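Local atomic coordinates of vitamin B12-binding protein (Vibrio cholerae O395, PDB entry 5YSC), a protein that binds vitamin B12 in the periplasm and probably delivers it to the BtuC subunits of the BtuCDF ABC transporter for import. Residues 61-65 with 66-70; 112-115 with 116-120; 211-215 with 216-220. All blocks are in the same frame, centred on the assembly; numbering follows the deposited sequence.

Interaction 1: 61-65 with 66-70; sequences RVANH and QTINI. With SO4 (sulfate ion), chain C.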
ATOM      1  N   ARG A  61       0.826  16.122 -12.519  1.00 22.32           N
ATOM      2  CA  ARG A  61       0.501  15.817 -11.131  1.00 23.41           C
ATOM      3  C   ARG A  61      -0.538  16.796 -10.597  1.00 23.87           C
ATOM      4  O   ARG A  61      -0.447  18.002 -10.842  1.00 25.28           O
ATOM      5  CB  ARG A  61       1.755  15.888 -10.281  1.00 18.36           C
ATOM      6  CG  ARG A  61       2.547  14.616 -10.290  1.00 16.86           C
ATOM      7  CD  ARG A  61       3.530  14.456 -11.422  1.00 17.98           C
ATOM      8  NE  ARG A  61       4.246  13.205 -11.148  1.00 19.39           N
ATOM      9  CZ  ARG A  61       4.091  12.056 -11.800  1.00 20.87           C
ATOM     10  NH1 ARG A  61       3.339  11.965 -12.893  1.00 18.96           N
ATOM     11  NH2 ARG A  61       4.752  11.000 -11.372  1.00 19.35           N
ATOM     12  N   VAL A  62      -1.525  16.278  -9.869  1.00 20.17           N
ATOM     13  CA  VAL A  62      -2.535  17.154  -9.276  1.00 20.86           C
ATOM     14  C   VAL A  62      -2.749  16.834  -7.808  1.00 20.65           C
ATOM     15  O   VAL A  62      -3.731  17.275  -7.211  1.00 20.62           O
ATOM     16  CB  VAL A  62      -3.866  17.076 -10.036  1.00 22.39           C
ATOM     17  CG1 VAL A  62      -3.716  17.717 -11.430  1.00 23.88           C
ATOM     18  CG2 VAL A  62      -4.372  15.647 -10.139  1.00 18.02           C
ATOM     19  N   ALA A  63      -1.860  16.063  -7.200  1.00 19.85           N
ATOM     20  CA  ALA A  63      -2.094  15.707  -5.806  1.00 21.40           C
ATOM     21  C   ALA A  63      -0.799  15.251  -5.152  1.00 22.57           C
ATOM     22  O   ALA A  63       0.071  14.659  -5.793  1.00 22.02           O
ATOM     23  CB  ALA A  63      -3.153  14.616  -5.662  1.00 20.11           C
ATOM     24  N   ASN A  64      -0.697  15.528  -3.857  1.00 20.97           N
ATOM     25  CA  ASN A  64       0.393  15.039  -3.028  1.00 21.23           C
ATOM     26  C   ASN A  64      -0.172  14.820  -1.636  1.00 25.70           C
ATOM     27  O   ASN A  64      -1.387  14.871  -1.433  1.00 23.38           O
ATOM     28  CB  ASN A  64       1.583  15.998  -3.016  1.00 22.87           C
ATOM     29  CG  ASN A  64       1.214  17.371  -2.527  1.00 31.46           C
ATOM     30  OD1 ASN A  64       0.494  17.532  -1.542  1.00 30.07           O
ATOM     31  ND2 ASN A  64       1.712  18.378  -3.223  1.00 34.35           N
ATOM     32  N   HIS A  65       0.710  14.537  -0.676  1.00 24.83           N
ATOM     33  CA  HIS A  65       0.222  14.025   0.599  1.00 24.45           C
ATOM     34  C   HIS A  65      -0.523  15.061   1.405  1.00 29.01           C
ATOM     35  O   HIS A  65      -1.232  14.699   2.343  1.00 31.13           O
ATOM     36  CB  HIS A  65       1.384  13.494   1.440  1.00 23.98           C
ATOM     37  CG  HIS A  65       2.389  14.543   1.807  1.00 29.15           C
ATOM     38  ND1 HIS A  65       2.646  14.913   3.114  1.00 31.75           N
ATOM     39  CD2 HIS A  65       3.209  15.295   1.035  1.00 28.72           C
ATOM     40  CE1 HIS A  65       3.590  15.838   3.126  1.00 36.12           C
ATOM     41  NE2 HIS A  65       3.954  16.081   1.880  1.00 34.57           N
ATOM     42  N   GLN A  66      -0.352  16.332   1.066  1.00 27.86           N
ATOM     43  CA  GLN A  66      -0.974  17.399   1.834  1.00 32.34           C
ATOM     44  C   GLN A  66      -2.098  18.108   1.083  1.00 26.18           C
ATOM     45  O   GLN A  66      -3.006  18.643   1.694  1.00 28.47           O
ATOM     46  CB  GLN A  66       0.081  18.409   2.296  1.00 35.91           C
ATOM     47  CG  GLN A  66       1.038  18.840   1.205  1.00 41.93           C
ATOM     48  CD  GLN A  66       2.364  19.335   1.747  1.00 50.55           C
ATOM     49  OE1 GLN A  66       2.564  19.402   2.958  1.00 53.96           O
ATOM     50  NE2 GLN A  66       3.276  19.691   0.848  1.00 50.19           N
ATOM     51  N   THR A  67      -2.040  18.088  -0.243  1.00 24.12           N
ATOM     52  CA  THR A  67      -2.924  18.908  -1.055  1.00 26.68           C
ATOM     53  C   THR A  67      -3.377  18.219  -2.327  1.00 24.29           C
ATOM     54  O   THR A  67      -2.552  17.663  -3.060  1.00 26.42           O
ATOM     55  CB  THR A  67      -2.206  20.191  -1.472  1.00 35.52           C
ATOM     56  OG1 THR A  67      -1.300  20.576  -0.426  1.00 41.79           O
ATOM     57  CG2 THR A  67      -3.208  21.295  -1.751  1.00 37.83           C
ATOM     58  N   ILE A  68      -4.663  18.372  -2.644  1.00 20.25           N
ATOM     59  CA  ILE A  68      -5.194  18.089  -3.969  1.00 20.28           C
ATOM     60  C   ILE A  68      -5.340  19.410  -4.710  1.00 23.71           C
ATOM     61  O   ILE A  68      -5.963  20.348  -4.196  1.00 23.26           O
ATOM     62  CB  ILE A  68      -6.552  17.380  -3.892  1.00 18.38           C
ATOM     63  CG1 ILE A  68      -6.428  15.992  -3.225  1.00 19.03           C
ATOM     64  CG2 ILE A  68      -7.157  17.274  -5.280  1.00 20.47           C
ATOM     65  CD1 ILE A  68      -7.731  15.229  -3.160  1.00 17.07           C
ATOM     66  N   ASN A  69      -4.810  19.473  -5.936  1.00 20.47           N
ATOM     67  CA  ASN A  69      -4.824  20.698  -6.722  1.00 20.06           C
ATOM     68  C   ASN A  69      -6.149  20.796  -7.465  1.00 19.08           C
ATOM     69  O   ASN A  69      -6.289  20.430  -8.633  1.00 21.95           O
ATOM     70  CB  ASN A  69      -3.647  20.730  -7.686  1.00 19.93           C
ATOM     71  CG  ASN A  69      -3.450  22.091  -8.324  1.00 29.22           C
ATOM     72  OD1 ASN A  69      -4.409  22.848  -8.542  1.00 26.32           O
ATOM     73  ND2 ASN A  69      -2.196  22.413  -8.628  1.00 32.44           N
ATOM     74  N   ILE A  70      -7.149  21.347  -6.772  1.00 17.84           N
ATOM     75  CA  ILE A  70      -8.489  21.390  -7.348  1.00 18.34           C
ATOM     76  C   ILE A  70      -8.539  22.330  -8.542  1.00 20.49           C
ATOM     77  O   ILE A  70      -9.296  22.092  -9.475  1.00 23.26           O
ATOM     78  CB  ILE A  70      -9.550  21.778  -6.307  1.00 18.59           C
ATOM     79  CG1 ILE A  70      -9.671  20.637  -5.298  1.00 17.80           C
ATOM     80  CG2 ILE A  70     -10.935  22.058  -6.977  1.00 19.69           C
ATOM     81  CD1 ILE A  70     -10.627  20.885  -4.208  1.00 18.46           C
TER
HETATM   82  S   SO4 C 402       6.610  13.079  -8.702  1.00 51.59           S
HETATM   83  O1  SO4 C 402       6.238  11.725  -9.151  1.00 36.29           O
HETATM   84  O2  SO4 C 402       7.891  13.467  -9.295  1.00 62.11           O
HETATM   85  O3  SO4 C 402       6.742  13.056  -7.246  1.00 54.97           O
HETATM   86  O4  SO4 C 402       5.621  14.073  -9.120  1.00 57.24           O
HETATM   87  O   HOH W   1       0.030  20.479  -8.707  1.00 42.81           O
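N64 and T67 face each other across a tight reversal of the chain. The side-chain oxygen of N64 is gripped twice. Its OD1 accepts from T67 N at 2.9 Å and from Q66 N at 3.0 Å. Both donors are backbone amides, tilted moderately from the plane of the side-chain carbonyl. N64 carries its CG between the backbone N and the carbonyl carbon (chi1 58°), which folds the amide back over the turn. The backbone of N64 takes part too, with N64 N donating to T67 O at 2.9 Å. N64 ND2 binds the carboxylate of E48, so both ends of this amide are held.

At the tip, Q66 lies alongside H65 and points the same way. Q66 CG sits over one face of the imidazole, 4.2 Å from the ring centroid, in a CH-pi contact. The Q66 amide continues over the ring, with the two planes 24° apart.

Further back, N69 N donates a nearly straight bond of 2.8 Å to V62 O. A63 and I68 form the single beta bridge between the two arms. Their side chains meet loosely, and I68 also packs on L93. N69, where the returning arm runs into helix 70-76, is its N-cap; its OD1 accepts from K72 N. Beside V62, at the same open end, R61 holds a sulfate ion, probably from the crystallisation liquor: R61 NE donates to sulfate O4 at 2.6 Å and R61 NH2 to sulfate O1 at 2.8 Å.

N64 and H65 belong to the cyanocobalamin pocket, and H65 N makes a weak hydrogen bond to the ligand. The arrangement is a short hairpin with a single bridge, its tip closed by an Asx turn at N64, and it lies at the B12 pocket.

Interaction 2: 112-115 with 116-120; sequences DEIA and DNIEA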
ATOM      1  N   ASP A 112      -8.171  -8.749  -0.791  1.00 16.67           N
ATOM      2  CA  ASP A 112      -9.189  -9.002  -1.794  1.00 17.83           C
ATOM      3  C   ASP A 112      -9.722  -7.697  -2.383  1.00 15.09           C
ATOM      4  O   ASP A 112     -10.137  -7.679  -3.538  1.00 17.77           O
ATOM      5  CB  ASP A 112     -10.321  -9.850  -1.186  1.00 22.01           C
ATOM      6  CG  ASP A 112      -9.854 -11.264  -0.791  1.00 23.41           C
ATOM      7  OD1 ASP A 112      -9.790 -12.153  -1.641  1.00 23.94           O
ATOM      8  OD2 ASP A 112      -9.527 -11.475   0.368  1.00 28.84           O
ATOM      9  N   GLU A 113      -9.675  -6.596  -1.623  1.00 16.75           N
ATOM     10  CA  GLU A 113     -10.124  -5.308  -2.141  1.00 15.28           C
ATOM     11  C   GLU A 113      -9.307  -4.833  -3.352  1.00 14.71           C
ATOM     12  O   GLU A 113      -9.784  -4.014  -4.153  1.00 12.99           O
ATOM     13  CB  GLU A 113     -10.083  -4.251  -1.024  1.00 13.96           C
ATOM     14  CG  GLU A 113     -11.341  -4.317  -0.132  1.00 16.37           C
ATOM     15  CD  GLU A 113     -11.335  -3.400   1.078  1.00 18.24           C
ATOM     16  OE1 GLU A 113     -10.301  -2.838   1.514  1.00 15.23           O
ATOM     17  OE2 GLU A 113     -12.434  -3.292   1.664  1.00 21.59           O
ATOM     18  N   ILE A 114      -8.058  -5.289  -3.485  1.00 15.26           N
ATOM     19  CA  ILE A 114      -7.276  -4.884  -4.646  1.00 13.27           C
ATOM     20  C   ILE A 114      -7.927  -5.423  -5.905  1.00 15.26           C
ATOM     21  O   ILE A 114      -8.094  -4.716  -6.893  1.00 14.43           O
ATOM     22  CB  ILE A 114      -5.805  -5.350  -4.518  1.00 10.92           C
ATOM     23  CG1 ILE A 114      -5.159  -4.683  -3.291  1.00 11.75           C
ATOM     24  CG2 ILE A 114      -5.027  -5.003  -5.772  1.00 12.29           C
ATOM     25  CD1 ILE A 114      -3.806  -5.213  -2.920  1.00 11.25           C
ATOM     26  N   ALA A 115      -8.240  -6.702  -5.907  1.00 10.70           N
ATOM     27  CA  ALA A 115      -8.915  -7.262  -7.059  1.00 12.80           C
ATOM     28  C   ALA A 115     -10.279  -6.605  -7.261  1.00 13.99           C
ATOM     29  O   ALA A 115     -10.661  -6.299  -8.397  1.00 14.70           O
ATOM     30  CB  ALA A 115      -9.056  -8.768  -6.892  1.00 18.35           C
ATOM     31  N   ASP A 116     -10.996  -6.343  -6.167  1.00 17.72           N
ATOM     32  CA  ASP A 116     -12.292  -5.668  -6.267  1.00 19.20           C
ATOM     33  C   ASP A 116     -12.137  -4.315  -6.952  1.00 19.92           C
ATOM     34  O   ASP A 116     -12.952  -3.931  -7.796  1.00 19.80           O
ATOM     35  CB  ASP A 116     -12.921  -5.457  -4.875  1.00 21.26           C
ATOM     36  CG  ASP A 116     -13.244  -6.741  -4.127  1.00 26.71           C
ATOM     37  OD1 ASP A 116     -13.369  -7.839  -4.723  1.00 25.56           O
ATOM     38  OD2 ASP A 116     -13.390  -6.610  -2.896  1.00 28.54           O
ATOM     39  N   ASN A 117     -11.129  -3.543  -6.534  1.00 16.84           N
ATOM     40  CA  ASN A 117     -10.829  -2.265  -7.183  1.00 16.38           C
ATOM     41  C   ASN A 117     -10.623  -2.411  -8.695  1.00 17.23           C
ATOM     42  O   ASN A 117     -11.151  -1.625  -9.482  1.00 16.25           O
ATOM     43  CB  ASN A 117      -9.564  -1.643  -6.571  1.00 14.86           C
ATOM     44  CG  ASN A 117      -9.838  -0.717  -5.420  1.00 16.82           C
ATOM     45  OD1 ASN A 117     -10.081   0.489  -5.619  1.00 18.76           O
ATOM     46  ND2 ASN A 117      -9.647  -1.212  -4.225  1.00 16.30           N
ATOM     47  N   ILE A 118      -9.788  -3.368  -9.112  1.00 13.83           N
ATOM     48  CA  ILE A 118      -9.486  -3.538 -10.518  1.00 13.91           C
ATOM     49  C   ILE A 118     -10.748  -3.903 -11.283  1.00 18.10           C
ATOM     50  O   ILE A 118     -10.998  -3.355 -12.363  1.00 16.99           O
ATOM     51  CB  ILE A 118      -8.385  -4.599 -10.716  1.00 14.00           C
ATOM     52  CG1 ILE A 118      -7.104  -4.157 -10.008  1.00 14.10           C
ATOM     53  CG2 ILE A 118      -8.128  -4.829 -12.222  1.00 15.91           C
ATOM     54  CD1 ILE A 118      -5.979  -5.231  -9.949  1.00 11.46           C
ATOM     55  N   GLU A 119     -11.568  -4.804 -10.715  1.00 21.23           N
ATOM     56  CA  GLU A 119     -12.772  -5.253 -11.409  1.00 22.13           C
ATOM     57  C   GLU A 119     -13.781  -4.117 -11.519  1.00 20.16           C
ATOM     58  O   GLU A 119     -14.336  -3.876 -12.594  1.00 22.91           O
ATOM     59  CB  GLU A 119     -13.361  -6.465 -10.692  1.00 25.07           C
ATOM     60  CG  GLU A 119     -14.647  -6.994 -11.321  1.00 36.04           C
ATOM     61  CD  GLU A 119     -15.109  -8.256 -10.632  1.00 45.14           C
ATOM     62  OE1 GLU A 119     -14.817  -8.412  -9.424  1.00 45.06           O
ATOM     63  OE2 GLU A 119     -15.752  -9.096 -11.298  1.00 50.39           O
ATOM     64  N   ALA A 120     -13.955  -3.352 -10.451  1.00 21.56           N
ATOM     65  CA  ALA A 120     -14.782  -2.149 -10.527  1.00 21.00           C
ATOM     66  C   ALA A 120     -14.271  -1.173 -11.573  1.00 20.26           C
ATOM     67  O   ALA A 120     -15.041  -0.637 -12.378  1.00 20.84           O
ATOM     68  CB  ALA A 120     -14.842  -1.465  -9.157  1.00 20.85           C
TER
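N117 and E113 meet one turn apart on helix 112-122. The backbone hydrogen bonds come first. N117 N donates to E113 O at 2.8 Å. D116 N binds D112 O, I118 N binds I114 O, and E119 N binds A115 O at 2.9 Å. These are the i to i+4 bonds of an alpha-helix.

One side-chain bond adds to them. N117 ND2 also donates to E113 O, at 2.8 Å, with an N-H...O angle of 157°. It stands above the carbonyl plane, while the backbone N117 N comes from the opposite face. The E113 carbonyl is thus gripped from two faces by a single residue. The N117 amide has further partners, since its ND2 reaches Q107 O and its OD1 binds the hydroxyl of S106. These bonds fix the rotation of the amide.

The charged groups lie near one another without touching. D116 OD2 comes within 4.1 Å of E113 CG, and the two carboxylate planes are 65° apart. D116 CG lies anti to its carbonyl carbon (chi1 -63°), which turns the carboxylate back toward the preceding turn. Arginines from helix 128-148 answer these acids. R139 forms salt bridges with both D116 and E119, and R146 forms one with D112. E113 OE1 instead accepts from K109 N, just before the helix.

The apolar contact is light. I114 CG2 and I118 CD1 approach to 4.3 Å on one flank.

That flank packs on I33 of helix 28-36, while I114 and A115 touch F138 of helix 128-148. N117 and A120 rest on Y104 of strand 103-105. The helix is thus packed between helix 128-148 on one side and helix 28-36 with edge strand 103-105 on others.

Interaction 3: 211-215 with 216-220; sequences IFTSE and HAIAN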
ATOM      1  N   ILE A 211      11.965  -7.291  12.958  1.00 16.98           N
ATOM      2  CA  ILE A 211      11.829  -5.877  12.610  1.00 16.69           C
ATOM      3  C   ILE A 211      11.917  -5.726  11.094  1.00 15.66           C
ATOM      4  O   ILE A 211      12.892  -6.163  10.478  1.00 15.61           O
ATOM      5  CB  ILE A 211      12.896  -5.025  13.306  1.00 17.56           C
ATOM      6  CG1 ILE A 211      12.641  -5.056  14.824  1.00 19.45           C
ATOM      7  CG2 ILE A 211      12.833  -3.603  12.795  1.00 17.14           C
ATOM      8  CD1 ILE A 211      13.749  -4.447  15.673  1.00 21.31           C
ATOM      9  N   PHE A 212      10.911  -5.089  10.510  1.00 14.99           N
ATOM     10  CA  PHE A 212      10.912  -4.720   9.104  1.00 15.83           C
ATOM     11  C   PHE A 212      11.141  -3.223   8.954  1.00 16.83           C
ATOM     12  O   PHE A 212      10.567  -2.419   9.703  1.00 16.53           O
ATOM     13  CB  PHE A 212       9.596  -5.108   8.442  1.00 12.96           C
ATOM     14  CG  PHE A 212       9.418  -6.603   8.274  1.00 13.77           C
ATOM     15  CD1 PHE A 212      10.336  -7.356   7.564  1.00 15.44           C
ATOM     16  CD2 PHE A 212       8.362  -7.248   8.882  1.00 14.98           C
ATOM     17  CE1 PHE A 212      10.156  -8.683   7.418  1.00 14.18           C
ATOM     18  CE2 PHE A 212       8.180  -8.604   8.766  1.00 13.49           C
ATOM     19  CZ  PHE A 212       9.087  -9.330   8.022  1.00 14.55           C
ATOM     20  N   THR A 213      11.955  -2.847   7.969  1.00 15.08           N
ATOM     21  CA  THR A 213      12.333  -1.455   7.777  1.00 17.24           C
ATOM     22  C   THR A 213      12.506  -1.204   6.270  1.00 18.67           C
ATOM     23  O   THR A 213      11.981  -1.955   5.441  1.00 17.73           O
ATOM     24  CB  THR A 213      13.587  -1.147   8.625  1.00 19.49           C
ATOM     25  OG1 THR A 213      13.856   0.273   8.634  1.00 21.33           O
ATOM     26  CG2 THR A 213      14.829  -1.933   8.081  1.00 20.89           C
ATOM     27  N   SER A 214      13.250  -0.150   5.917  1.00 20.95           N
ATOM     28  CA  SER A 214      13.452   0.257   4.536  1.00 25.63           C
ATOM     29  C   SER A 214      14.805  -0.224   4.017  1.00 25.98           C
ATOM     30  O   SER A 214      15.733  -0.521   4.776  1.00 26.32           O
ATOM     31  CB  SER A 214      13.371   1.781   4.413  1.00 24.46           C
ATOM     32  OG  SER A 214      14.478   2.383   5.083  1.00 25.70           O
ATOM     33  N   GLU A 215      14.910  -0.276   2.688  1.00 26.88           N
ATOM     34  CA  GLU A 215      16.181  -0.624   2.073  1.00 30.31           C
ATOM     35  C   GLU A 215      17.221   0.415   2.428  1.00 31.87           C
ATOM     36  O   GLU A 215      18.391   0.087   2.657  1.00 32.74           O
ATOM     37  CB  GLU A 215      15.976  -0.763   0.566  1.00 31.87           C
ATOM     38  CG  GLU A 215      14.971  -1.870   0.251  1.00 34.20           C
ATOM     39  CD  GLU A 215      14.683  -2.081  -1.230  1.00 42.19           C
ATOM     40  OE1 GLU A 215      13.500  -2.330  -1.568  1.00 38.46           O
ATOM     41  OE2 GLU A 215      15.627  -2.018  -2.053  1.00 45.52           O
ATOM     42  N   HIS A 216      16.756   1.645   2.615  1.00 33.21           N
ATOM     43  CA  HIS A 216      17.609   2.795   2.895  1.00 40.44           C
ATOM     44  C   HIS A 216      18.264   2.641   4.263  1.00 39.85           C
ATOM     45  O   HIS A 216      19.481   2.813   4.411  1.00 42.94           O
ATOM     46  CB  HIS A 216      16.767   4.085   2.825  1.00 45.39           C
ATOM     47  CG  HIS A 216      15.430   3.911   2.142  1.00 53.72           C
ATOM     48  ND1 HIS A 216      15.242   3.076   1.054  1.00 54.39           N
ATOM     49  CD2 HIS A 216      14.210   4.439   2.415  1.00 56.25           C
ATOM     50  CE1 HIS A 216      13.975   3.103   0.686  1.00 53.41           C
ATOM     51  NE2 HIS A 216      13.327   3.926   1.491  1.00 56.28           N
ATOM     52  N   ALA A 217      17.458   2.272   5.267  1.00 35.08           N
ATOM     53  CA  ALA A 217      17.948   2.082   6.634  1.00 35.55           C
ATOM     54  C   ALA A 217      18.977   0.963   6.707  1.00 34.52           C
ATOM     55  O   ALA A 217      19.995   1.080   7.407  1.00 34.13           O
ATOM     56  CB  ALA A 217      16.777   1.770   7.571  1.00 32.92           C
ATOM     57  N   ILE A 218      18.730  -0.137   6.001  1.00 32.00           N
ATOM     58  CA  ILE A 218      19.681  -1.241   6.010  1.00 34.54           C
ATOM     59  C   ILE A 218      21.008  -0.779   5.427  1.00 34.99           C
ATOM     60  O   ILE A 218      22.075  -0.933   6.046  1.00 34.11           O
ATOM     61  CB  ILE A 218      19.105  -2.443   5.238  1.00 29.55           C
ATOM     62  CG1 ILE A 218      17.810  -2.941   5.901  1.00 32.26           C
ATOM     63  CG2 ILE A 218      20.103  -3.554   5.153  1.00 30.79           C
ATOM     64  CD1 ILE A 218      17.975  -3.448   7.319  1.00 30.58           C
ATOM     65  N   ALA A 219      20.943  -0.142   4.254  1.00 34.70           N
ATOM     66  CA  ALA A 219      22.139   0.278   3.536  1.00 38.55           C
ATOM     67  C   ALA A 219      22.964   1.260   4.345  1.00 39.04           C
ATOM     68  O   ALA A 219      24.195   1.266   4.246  1.00 39.33           O
ATOM     69  CB  ALA A 219      21.745   0.917   2.205  1.00 34.62           C
ATOM     70  N   ASN A 220      22.313   2.113   5.120  1.00 40.85           N
ATOM     71  CA  ASN A 220      23.023   3.115   5.893  1.00 46.15           C
ATOM     72  C   ASN A 220      23.485   2.586   7.246  1.00 47.34           C
ATOM     73  O   ASN A 220      24.235   3.282   7.945  1.00 48.42           O
ATOM     74  CB  ASN A 220      22.124   4.346   6.082  1.00 54.41           C
ATOM     75  CG  ASN A 220      21.717   4.977   4.755  1.00 59.46           C
ATOM     76  OD1 ASN A 220      22.518   5.050   3.821  1.00 61.34           O
ATOM     77  ND2 ASN A 220      20.472   5.430   4.669  1.00 60.24           N
TER
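S214 is the N-cap of helix 215-220, where strand 210-213 gives way to it, and A217 donates the capping bond. This is a strand-to-helix junction of the second parallel sheet. The side chain of S214 can be followed outward. Its CB lies over one face of the H216 ring, 3.6 Å from the centroid. The approach is 18° off the ring normal and displaced toward the rim, with H216 CD2 the nearest ring atom. This is a CH-pi contact. The next atom, S214 OG, is placed between the backbone N and the carbonyl carbon (chi1 67°). From there it accepts from A217 N at 3.0 Å, the capping bond. S214 OG also lies against A217 CB and H216 CD2, 3.4 Å from each. The hydroxyl thus satisfies an amide of the first helical turn, which has no preceding helical carbonyl to bind.

The backbone carries on from the cap. S214 O accepts from I218 N in a longer bond of 3.3 Å, and E215 O accepts from A219 N at 3.0 Å.

T213, on the strand, touches the helix. Its OG1 rests against A217 CB. T213 also pairs through its backbone with W240 of strand 239-241. I218 and E215 touch A241 on that same strand, so the helix start rests on the adjacent edge strand of the same sheet. H216 is about 7 Å from the bound cyanocobalamin, measured from its side chain. T213 CG2 lies 3.6 Å from I218 CD1 and 3.8 Å from I218 CG1.

How the interactions relate
The three contacts follow one another along the chain, and none nests in or crosses another. Interaction 1 folds the end of the loop between strand 43-45 and helix 70-76 back on itself. Interaction 2 comes next, within helix 112-122, after the last strand of the first sheet. Interaction 3 joins strand 210-213 of the second sheet to its following helix. The first two thus belong to one lobe and the third to the other, with bound cyanocobalamin between the lobes. Interactions 2 and 3 lie on opposite sides of the chain centre, about 30 Å apart between centres. Helix 128-148, against which interaction 2 packs, comes between the two sheets in sequence.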